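De novo designed protein CA01 (Synthetic construct, PDB 5E6G) has no known natural function and is a computationally designed all-helical protein, probably a test of evolution-inspired design of structurally distinct proteins. Local coordinates at residues E29-L41 with T120-P132. Residues are numbered along the deposited sequence; the frame is centred on the assembly and turned at random.
Sequences EIRQALEKILKQL and TGEEFARQLVFYP
Ala125 presses its methyl group into helix 29-41, lodging among Ile30, Ala33, Leu34 and Ile37, with its CB 3.6 Å from Ala33 CB. Ile37 returns the knob, seated among Ala125, Arg126, Val129 and Phe130; its CD1 lies 3.7 Å from Ala125 CB. Farther along, Leu41 CD1 and Val129 CG1 meet tip to tip, while at the N-terminal end Ile30 CD1 packs on Phe124 CD1 at 3.5 Å. Gly121 lets the backbones close in here, its CA 4.7 Å from that of Ile30, where a side chain would run into Glu29 CB.

On the polar side of the contact, Arg126 reaches across Ile37 and grips Gln40 end-on. NH1 meets a lone pair of Gln40 OE1 at 2.9 Å in the carbonyl plane, and NH2 makes a longer, more bent bond to the same oxygen. Lys36 NZ stands over one guanidinium face, a close approach of like charges probably eased by Glu122, whose carboxylate makes long salt bridges to both. With CG set between the backbone N and the carbonyl carbon (chi1 80°) and the chain bent again at chi2 and chi4, Lys36 brings NZ back to bond Ala33 O. A leucine in place of Arg126 would probably leave Gln40 OE1 without its two donors and Glu122 with one cation fewer.

Outward, Ile80 touches both Ile30 and Phe124, and a Thr120–Glu123 capping box starts helix 121-130. Mutual knobs-into-holes packing at a -48° crossing thus joins the first and last helices of this all-alpha designed bundle.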
ATOM      1  N   GLU A  29       6.280  -5.898 -11.238  1.00 38.78           N
ATOM      2  CA  GLU A  29       7.082  -4.796 -10.715  1.00 46.90           C
ATOM      3  C   GLU A  29       6.525  -4.287  -9.388  1.00 46.59           C
ATOM      4  O   GLU A  29       7.276  -4.031  -8.447  1.00 41.62           O
ATOM      5  CB  GLU A  29       7.141  -3.645 -11.722  1.00 53.88           C
ATOM      6  CG  GLU A  29       8.012  -3.917 -12.938  1.00 65.49           C
ATOM      7  CD  GLU A  29       8.003  -2.768 -13.930  1.00 72.28           C
ATOM      8  OE1 GLU A  29       7.627  -1.641 -13.539  1.00 68.17           O
ATOM      9  OE2 GLU A  29       8.370  -2.989 -15.104  1.00 79.91           O
ATOM     10  N   ILE A  30       5.205  -4.144  -9.324  1.00 43.66           N
ATOM     11  CA  ILE A  30       4.544  -3.634  -8.128  1.00 38.21           C
ATOM     12  C   ILE A  30       4.687  -4.615  -6.965  1.00 34.11           C
ATOM     13  O   ILE A  30       4.910  -4.202  -5.829  1.00 36.04           O
ATOM     14  CB  ILE A  30       3.048  -3.344  -8.397  1.00 32.02           C
ATOM     15  CG1 ILE A  30       2.915  -2.203  -9.409  1.00 34.88           C
ATOM     16  CG2 ILE A  30       2.315  -2.982  -7.102  1.00 22.40           C
ATOM     17  CD1 ILE A  30       1.508  -1.973  -9.917  1.00 37.75           C
ATOM     18  N   ARG A  31       4.559  -5.909  -7.250  1.00 28.33           N
ATOM     19  CA  ARG A  31       4.710  -6.929  -6.215  1.00 29.17           C
ATOM     20  C   ARG A  31       6.129  -6.926  -5.654  1.00 35.40           C
ATOM     21  O   ARG A  31       6.335  -7.120  -4.455  1.00 35.82           O
ATOM     22  CB  ARG A  31       4.372  -8.319  -6.761  1.00 43.41           C
ATOM     23  CG  ARG A  31       2.882  -8.577  -6.946  1.00 42.04           C
ATOM     24  CD  ARG A  31       2.593 -10.061  -7.112  1.00 38.69           C
ATOM     25  NE  ARG A  31       3.281 -10.642  -8.265  1.00 53.97           N
ATOM     26  CZ  ARG A  31       2.768 -10.730  -9.489  1.00 53.70           C
ATOM     27  NH1 ARG A  31       1.549 -10.272  -9.748  1.00 51.52           N
ATOM     28  NH2 ARG A  31       3.479 -11.280 -10.464  1.00 54.74           N
ATOM     29  N   GLN A  32       7.104  -6.711  -6.531  1.00 25.26           N
ATOM     30  CA  GLN A  32       8.502  -6.646  -6.123  1.00 35.19           C
ATOM     31  C   GLN A  32       8.769  -5.389  -5.303  1.00 33.20           C
ATOM     32  O   GLN A  32       9.488  -5.428  -4.306  1.00 33.91           O
ATOM     33  CB  GLN A  32       9.415  -6.686  -7.347  1.00 41.02           C
ATOM     34  CG  GLN A  32       9.501  -8.055  -7.998  1.00 45.87           C
ATOM     35  CD  GLN A  32      10.142  -8.013  -9.371  1.00 61.93           C
ATOM     36  OE1 GLN A  32      10.459  -6.942  -9.888  1.00 66.91           O
ATOM     37  NE2 GLN A  32      10.335  -9.183  -9.969  1.00 62.26           N
ATOM     38  N   ALA A  33       8.183  -4.274  -5.730  1.00 37.26           N
ATOM     39  CA  ALA A  33       8.296  -3.022  -4.993  1.00 32.26           C
ATOM     40  C   ALA A  33       7.664  -3.163  -3.613  1.00 33.08           C
ATOM     41  O   ALA A  33       8.186  -2.649  -2.630  1.00 35.83           O
ATOM     42  CB  ALA A  33       7.643  -1.889  -5.764  1.00 30.69           C
ATOM     43  N   LEU A  34       6.541  -3.868  -3.545  1.00 32.60           N
ATOM     44  CA  LEU A  34       5.843  -4.064  -2.280  1.00 34.71           C
ATOM     45  C   LEU A  34       6.643  -4.948  -1.325  1.00 34.12           C
ATOM     46  O   LEU A  34       6.536  -4.804  -0.106  1.00 38.14           O
ATOM     47  CB  LEU A  34       4.461  -4.672  -2.526  1.00 26.83           C
ATOM     48  CG  LEU A  34       3.419  -3.715  -3.110  1.00 24.99           C
ATOM     49  CD1 LEU A  34       2.264  -4.493  -3.718  1.00 22.87           C
ATOM     50  CD2 LEU A  34       2.915  -2.748  -2.043  1.00 20.66           C
ATOM     51  N   GLU A  35       7.440  -5.858  -1.876  1.00 36.63           N
ATOM     52  CA  GLU A  35       8.263  -6.743  -1.054  1.00 34.39           C
ATOM     53  C   GLU A  35       9.274  -5.957  -0.228  1.00 35.51           C
ATOM     54  O   GLU A  35       9.394  -6.168   0.979  1.00 36.68           O
ATOM     55  CB  GLU A  35       8.997  -7.768  -1.923  1.00 40.49           C
ATOM     56  CG  GLU A  35       8.253  -9.079  -2.101  1.00 53.70           C
ATOM     57  CD  GLU A  35       9.118 -10.156  -2.727  1.00 71.99           C
ATOM     58  OE1 GLU A  35       9.842 -10.847  -1.979  1.00 81.17           O
ATOM     59  OE2 GLU A  35       9.075 -10.310  -3.966  1.00 55.21           O
ATOM     60  N   LYS A  36      10.001  -5.054  -0.879  1.00 30.14           N
ATOM     61  CA  LYS A  36      11.016  -4.264  -0.191  1.00 48.86           C
ATOM     62  C   LYS A  36      10.355  -3.242   0.733  1.00 40.83           C
ATOM     63  O   LYS A  36      10.866  -2.958   1.814  1.00 49.68           O
ATOM     64  CB  LYS A  36      11.940  -3.571  -1.201  1.00 43.01           C
ATOM     65  CG  LYS A  36      11.382  -2.303  -1.823  1.00 61.42           C
ATOM     66  CD  LYS A  36      11.848  -2.134  -3.260  1.00 65.57           C
ATOM     67  CE  LYS A  36      11.418  -0.791  -3.835  1.00 68.89           C
ATOM     68  NZ  LYS A  36      10.053  -0.386  -3.391  1.00 36.61           N
ATOM     69  N   ILE A  37       9.212  -2.709   0.307  1.00 47.71           N
ATOM     70  CA  ILE A  37       8.449  -1.755   1.109  1.00 27.97           C
ATOM     71  C   ILE A  37       8.044  -2.369   2.445  1.00 34.30           C
ATOM     72  O   ILE A  37       8.165  -1.732   3.492  1.00 25.95           O
ATOM     73  CB  ILE A  37       7.185  -1.273   0.355  1.00 34.30           C
ATOM     74  CG1 ILE A  37       7.571  -0.275  -0.736  1.00 37.09           C
ATOM     75  CG2 ILE A  37       6.190  -0.613   1.311  1.00 24.00           C
ATOM     76  CD1 ILE A  37       6.449   0.050  -1.713  1.00 32.22           C
ATOM     77  N   LEU A  38       7.553  -3.605   2.401  1.00 31.49           N
ATOM     78  CA  LEU A  38       7.170  -4.322   3.611  1.00 33.63           C
ATOM     79  C   LEU A  38       8.370  -4.500   4.533  1.00 29.05           C
ATOM     80  O   LEU A  38       8.237  -4.463   5.754  1.00 25.79           O
ATOM     81  CB  LEU A  38       6.573  -5.686   3.261  1.00 32.19           C
ATOM     82  CG  LEU A  38       5.135  -5.675   2.741  1.00 28.30           C
ATOM     83  CD1 LEU A  38       4.855  -6.922   1.917  1.00 37.23           C
ATOM     84  CD2 LEU A  38       4.152  -5.564   3.899  1.00 23.82           C
ATOM     85  N   LYS A  39       9.539  -4.693   3.933  1.00 30.12           N
ATOM     86  CA  LYS A  39      10.774  -4.857   4.688  1.00 45.72           C
ATOM     87  C   LYS A  39      11.164  -3.533   5.334  1.00 27.63           C
ATOM     88  O   LYS A  39      11.559  -3.488   6.498  1.00 32.14           O
ATOM     89  CB  LYS A  39      11.895  -5.358   3.776  1.00 43.62           C
ATOM     90  CG  LYS A  39      12.799  -6.406   4.407  1.00 59.07           C
ATOM     91  CD  LYS A  39      13.636  -7.118   3.354  1.00 76.04           C
ATOM     92  CE  LYS A  39      12.825  -8.159   2.591  1.00 65.66           C
ATOM     93  NZ  LYS A  39      12.475  -9.329   3.444  1.00 65.93           N
ATOM     94  N   GLN A  40      11.039  -2.455   4.566  1.00 41.46           N
ATOM     95  CA  GLN A  40      11.298  -1.113   5.071  1.00 36.43           C
ATOM     96  C   GLN A  40      10.340  -0.763   6.205  1.00 36.94           C
ATOM     97  O   GLN A  40      10.748  -0.202   7.220  1.00 36.01           O
ATOM     98  CB  GLN A  40      11.174  -0.087   3.943  1.00 37.38           C
ATOM     99  CG  GLN A  40      12.268  -0.195   2.892  1.00 41.36           C
ATOM    100  CD  GLN A  40      12.028   0.704   1.695  1.00 54.17           C
ATOM    101  OE1 GLN A  40      10.888   1.046   1.376  1.00 46.81           O
ATOM    102  NE2 GLN A  40      13.107   1.096   1.026  1.00 67.31           N
ATOM    103  N   LEU A  41       9.068  -1.105   6.031  1.00 26.60           N
ATOM    104  CA  LEU A  41       8.051  -0.811   7.035  1.00 37.16           C
ATOM    105  C   LEU A  41       8.321  -1.559   8.340  1.00 36.80           C
ATOM    106  O   LEU A  41       8.040  -1.044   9.422  1.00 31.73           O
ATOM    107  CB  LEU A  41       6.657  -1.163   6.505  1.00 28.85           C
ATOM    108  CG  LEU A  41       6.094  -0.223   5.435  1.00 30.26           C
ATOM    109  CD1 LEU A  41       4.884  -0.842   4.751  1.00 23.77           C
ATOM    110  CD2 LEU A  41       5.729   1.124   6.039  1.00 36.16           C
ATOM    111  N   THR A 120       5.950   4.733 -12.510  1.00 43.89           N
ATOM    112  CA  THR A 120       6.433   3.361 -12.615  1.00 50.35           C
ATOM    113  C   THR A 120       5.744   2.476 -11.586  1.00 45.27           C
ATOM    114  O   THR A 120       5.029   2.967 -10.712  1.00 42.22           O
ATOM    115  CB  THR A 120       7.956   3.273 -12.404  1.00 50.21           C
ATOM    116  OG1 THR A 120       8.289   3.754 -11.096  1.00 50.34           O
ATOM    117  CG2 THR A 120       8.693   4.090 -13.452  1.00 60.72           C
ATOM    118  N   GLY A 121       5.968   1.171 -11.694  1.00 40.86           N
ATOM    119  CA  GLY A 121       5.412   0.221 -10.750  1.00 45.23           C
ATOM    120  C   GLY A 121       5.888   0.503  -9.339  1.00 44.20           C
ATOM    121  O   GLY A 121       5.127   0.366  -8.380  1.00 36.65           O
ATOM    122  N   GLU A 122       7.150   0.905  -9.214  1.00 46.49           N
ATOM    123  CA  GLU A 122       7.724   1.232  -7.915  1.00 39.79           C
ATOM    124  C   GLU A 122       7.065   2.476  -7.333  1.00 32.12           C
ATOM    125  O   GLU A 122       6.668   2.486  -6.171  1.00 35.11           O
ATOM    126  CB  GLU A 122       9.234   1.442  -8.027  1.00 47.76           C
ATOM    127  CG  GLU A 122       9.922   1.663  -6.687  1.00 53.54           C
ATOM    128  CD  GLU A 122      11.427   1.791  -6.815  1.00 69.85           C
ATOM    129  OE1 GLU A 122      11.938   1.732  -7.953  1.00 69.29           O
ATOM    130  OE2 GLU A 122      12.100   1.951  -5.775  1.00 87.80           O
ATOM    131  N   GLU A 123       6.957   3.524  -8.148  1.00 34.21           N
ATOM    132  CA  GLU A 123       6.287   4.757  -7.741  1.00 37.59           C
ATOM    133  C   GLU A 123       4.855   4.482  -7.305  1.00 38.50           C
ATOM    134  O   GLU A 123       4.398   4.986  -6.279  1.00 34.14           O
ATOM    135  CB  GLU A 123       6.286   5.775  -8.882  1.00 39.61           C
ATOM    136  CG  GLU A 123       7.640   6.393  -9.181  1.00 54.50           C
ATOM    137  CD  GLU A 123       7.585   7.370 -10.341  1.00 61.36           C
ATOM    138  OE1 GLU A 123       7.563   6.915 -11.505  1.00 51.80           O
ATOM    139  OE2 GLU A 123       7.558   8.593 -10.091  1.00 56.65           O
ATOM    140  N   PHE A 124       4.152   3.684  -8.104  1.00 38.20           N
ATOM    141  CA  PHE A 124       2.785   3.282  -7.797  1.00 34.59           C
ATOM    142  C   PHE A 124       2.712   2.641  -6.417  1.00 29.32           C
ATOM    143  O   PHE A 124       1.881   3.015  -5.593  1.00 31.77           O
ATOM    144  CB  PHE A 124       2.265   2.310  -8.862  1.00 33.13           C
ATOM    145  CG  PHE A 124       0.866   1.823  -8.610  1.00 32.39           C
ATOM    146  CD1 PHE A 124       0.634   0.730  -7.792  1.00 28.10           C
ATOM    147  CD2 PHE A 124      -0.217   2.453  -9.199  1.00 31.53           C
ATOM    148  CE1 PHE A 124      -0.652   0.281  -7.560  1.00 29.77           C
ATOM    149  CE2 PHE A 124      -1.507   2.007  -8.971  1.00 18.72           C
ATOM    150  CZ  PHE A 124      -1.723   0.920  -8.151  1.00 24.36           C
ATOM    151  N   ALA A 125       3.594   1.679  -6.171  1.00 27.38           N
ATOM    152  CA  ALA A 125       3.600   0.950  -4.909  1.00 27.36           C
ATOM    153  C   ALA A 125       3.863   1.875  -3.725  1.00 34.79           C
ATOM    154  O   ALA A 125       3.154   1.824  -2.722  1.00 24.10           O
ATOM    155  CB  ALA A 125       4.638  -0.161  -4.950  1.00 36.72           C
ATOM    156  N   ARG A 126       4.878   2.725  -3.846  1.00 33.37           N
ATOM    157  CA  ARG A 126       5.273   3.602  -2.748  1.00 26.14           C
ATOM    158  C   ARG A 126       4.189   4.617  -2.409  1.00 25.01           C
ATOM    159  O   ARG A 126       3.788   4.745  -1.253  1.00 29.88           O
ATOM    160  CB  ARG A 126       6.575   4.327  -3.086  1.00 29.27           C
ATOM    161  CG  ARG A 126       7.770   3.401  -3.172  1.00 44.47           C
ATOM    162  CD  ARG A 126       9.080   4.144  -3.004  1.00 49.37           C
ATOM    163  NE  ARG A 126      10.197   3.212  -2.879  1.00 60.60           N
ATOM    164  CZ  ARG A 126      10.514   2.568  -1.759  1.00 67.48           C
ATOM    165  NH1 ARG A 126       9.799   2.751  -0.655  1.00 66.86           N
ATOM    166  NH2 ARG A 126      11.547   1.739  -1.742  1.00 61.82           N
ATOM    167  N   GLN A 127       3.710   5.332  -3.420  1.00 25.62           N
ATOM    168  CA  GLN A 127       2.703   6.364  -3.209  1.00 25.40           C
ATOM    169  C   GLN A 127       1.376   5.780  -2.731  1.00 33.32           C
ATOM    170  O   GLN A 127       0.644   6.420  -1.976  1.00 20.37           O
ATOM    171  CB  GLN A 127       2.496   7.164  -4.495  1.00 28.67           C
ATOM    172  CG  GLN A 127       3.689   8.038  -4.847  1.00 31.13           C
ATOM    173  CD  GLN A 127       3.514   8.778  -6.154  1.00 31.39           C
ATOM    174  OE1 GLN A 127       2.404   9.167  -6.519  1.00 39.69           O
ATOM    175  NE2 GLN A 127       4.614   8.975  -6.872  1.00 36.36           N
ATOM    176  N   LEU A 128       1.070   4.563  -3.170  1.00 25.09           N
ATOM    177  CA  LEU A 128      -0.161   3.893  -2.767  1.00 24.65           C
ATOM    178  C   LEU A 128      -0.154   3.613  -1.268  1.00 18.22           C
ATOM    179  O   LEU A 128      -1.144   3.843  -0.576  1.00 20.79           O
ATOM    180  CB  LEU A 128      -0.342   2.590  -3.552  1.00 20.05           C
ATOM    181  CG  LEU A 128      -1.579   1.749  -3.230  1.00 16.93           C
ATOM    182  CD1 LEU A 128      -2.844   2.454  -3.694  1.00 23.16           C
ATOM    183  CD2 LEU A 128      -1.465   0.369  -3.861  1.00 28.06           C
ATOM    184  N   VAL A 129       0.979   3.131  -0.771  1.00 23.20           N
ATOM    185  CA  VAL A 129       1.095   2.724   0.623  1.00 18.78           C
ATOM    186  C   VAL A 129       1.360   3.911   1.552  1.00 26.09           C
ATOM    187  O   VAL A 129       0.790   3.991   2.642  1.00 18.54           O
ATOM    188  CB  VAL A 129       2.223   1.674   0.793  1.00 26.27           C
ATOM    189  CG1 VAL A 129       2.461   1.346   2.265  1.00 25.61           C
ATOM    190  CG2 VAL A 129       1.884   0.412   0.024  1.00 32.39           C
ATOM    191  N   PHE A 130       2.214   4.834   1.120  1.00 25.35           N
ATOM    192  CA  PHE A 130       2.721   5.875   2.015  1.00 18.50           C
ATOM    193  C   PHE A 130       1.881   7.149   2.044  1.00 23.76           C
ATOM    194  O   PHE A 130       1.859   7.845   3.059  1.00 24.19           O
ATOM    195  CB  PHE A 130       4.162   6.229   1.639  1.00 22.21           C
ATOM    196  CG  PHE A 130       5.170   5.214   2.102  1.00 22.50           C
ATOM    197  CD1 PHE A 130       5.640   5.236   3.403  1.00 33.46           C
ATOM    198  CD2 PHE A 130       5.642   4.238   1.240  1.00 20.03           C
ATOM    199  CE1 PHE A 130       6.564   4.306   3.836  1.00 39.48           C
ATOM    200  CE2 PHE A 130       6.567   3.306   1.667  1.00 26.25           C
ATOM    201  CZ  PHE A 130       7.028   3.339   2.966  1.00 34.03           C
ATOM    202  N   TYR A 131       1.195   7.465   0.949  1.00 23.36           N
ATOM    203  CA  TYR A 131       0.383   8.683   0.903  1.00 18.33           C
ATOM    204  C   TYR A 131      -0.739   8.653   1.946  1.00 25.48           C
ATOM    205  O   TYR A 131      -0.970   9.651   2.631  1.00 22.46           O
ATOM    206  CB  TYR A 131      -0.203   8.904  -0.499  1.00 24.44           C
ATOM    207  CG  TYR A 131      -1.066  10.141  -0.603  1.00 20.57           C
ATOM    208  CD1 TYR A 131      -0.520  11.360  -0.982  1.00 29.77           C
ATOM    209  CD2 TYR A 131      -2.423  10.094  -0.312  1.00 23.55           C
ATOM    210  CE1 TYR A 131      -1.300  12.494  -1.074  1.00 29.13           C
ATOM    211  CE2 TYR A 131      -3.212  11.223  -0.399  1.00 33.91           C
ATOM    212  CZ  TYR A 131      -2.647  12.421  -0.781  1.00 39.78           C
ATOM    213  OH  TYR A 131      -3.431  13.548  -0.870  1.00 43.23           O
ATOM    214  N   PRO A 132      -1.438   7.511   2.078  1.00 32.95           N
ATOM    215  CA  PRO A 132      -2.476   7.447   3.113  1.00 26.21           C
ATOM    216  C   PRO A 132      -1.890   7.271   4.515  1.00 18.24           C
ATOM    217  O   PRO A 132      -2.608   7.433   5.500  1.00 27.75           O
ATOM    218  CB  PRO A 132      -3.308   6.217   2.709  1.00 24.83           C
ATOM    219  CG  PRO A 132      -2.836   5.833   1.334  1.00 30.41           C
ATOM    220  CD  PRO A 132      -1.423   6.286   1.265  1.00 20.90           C
TER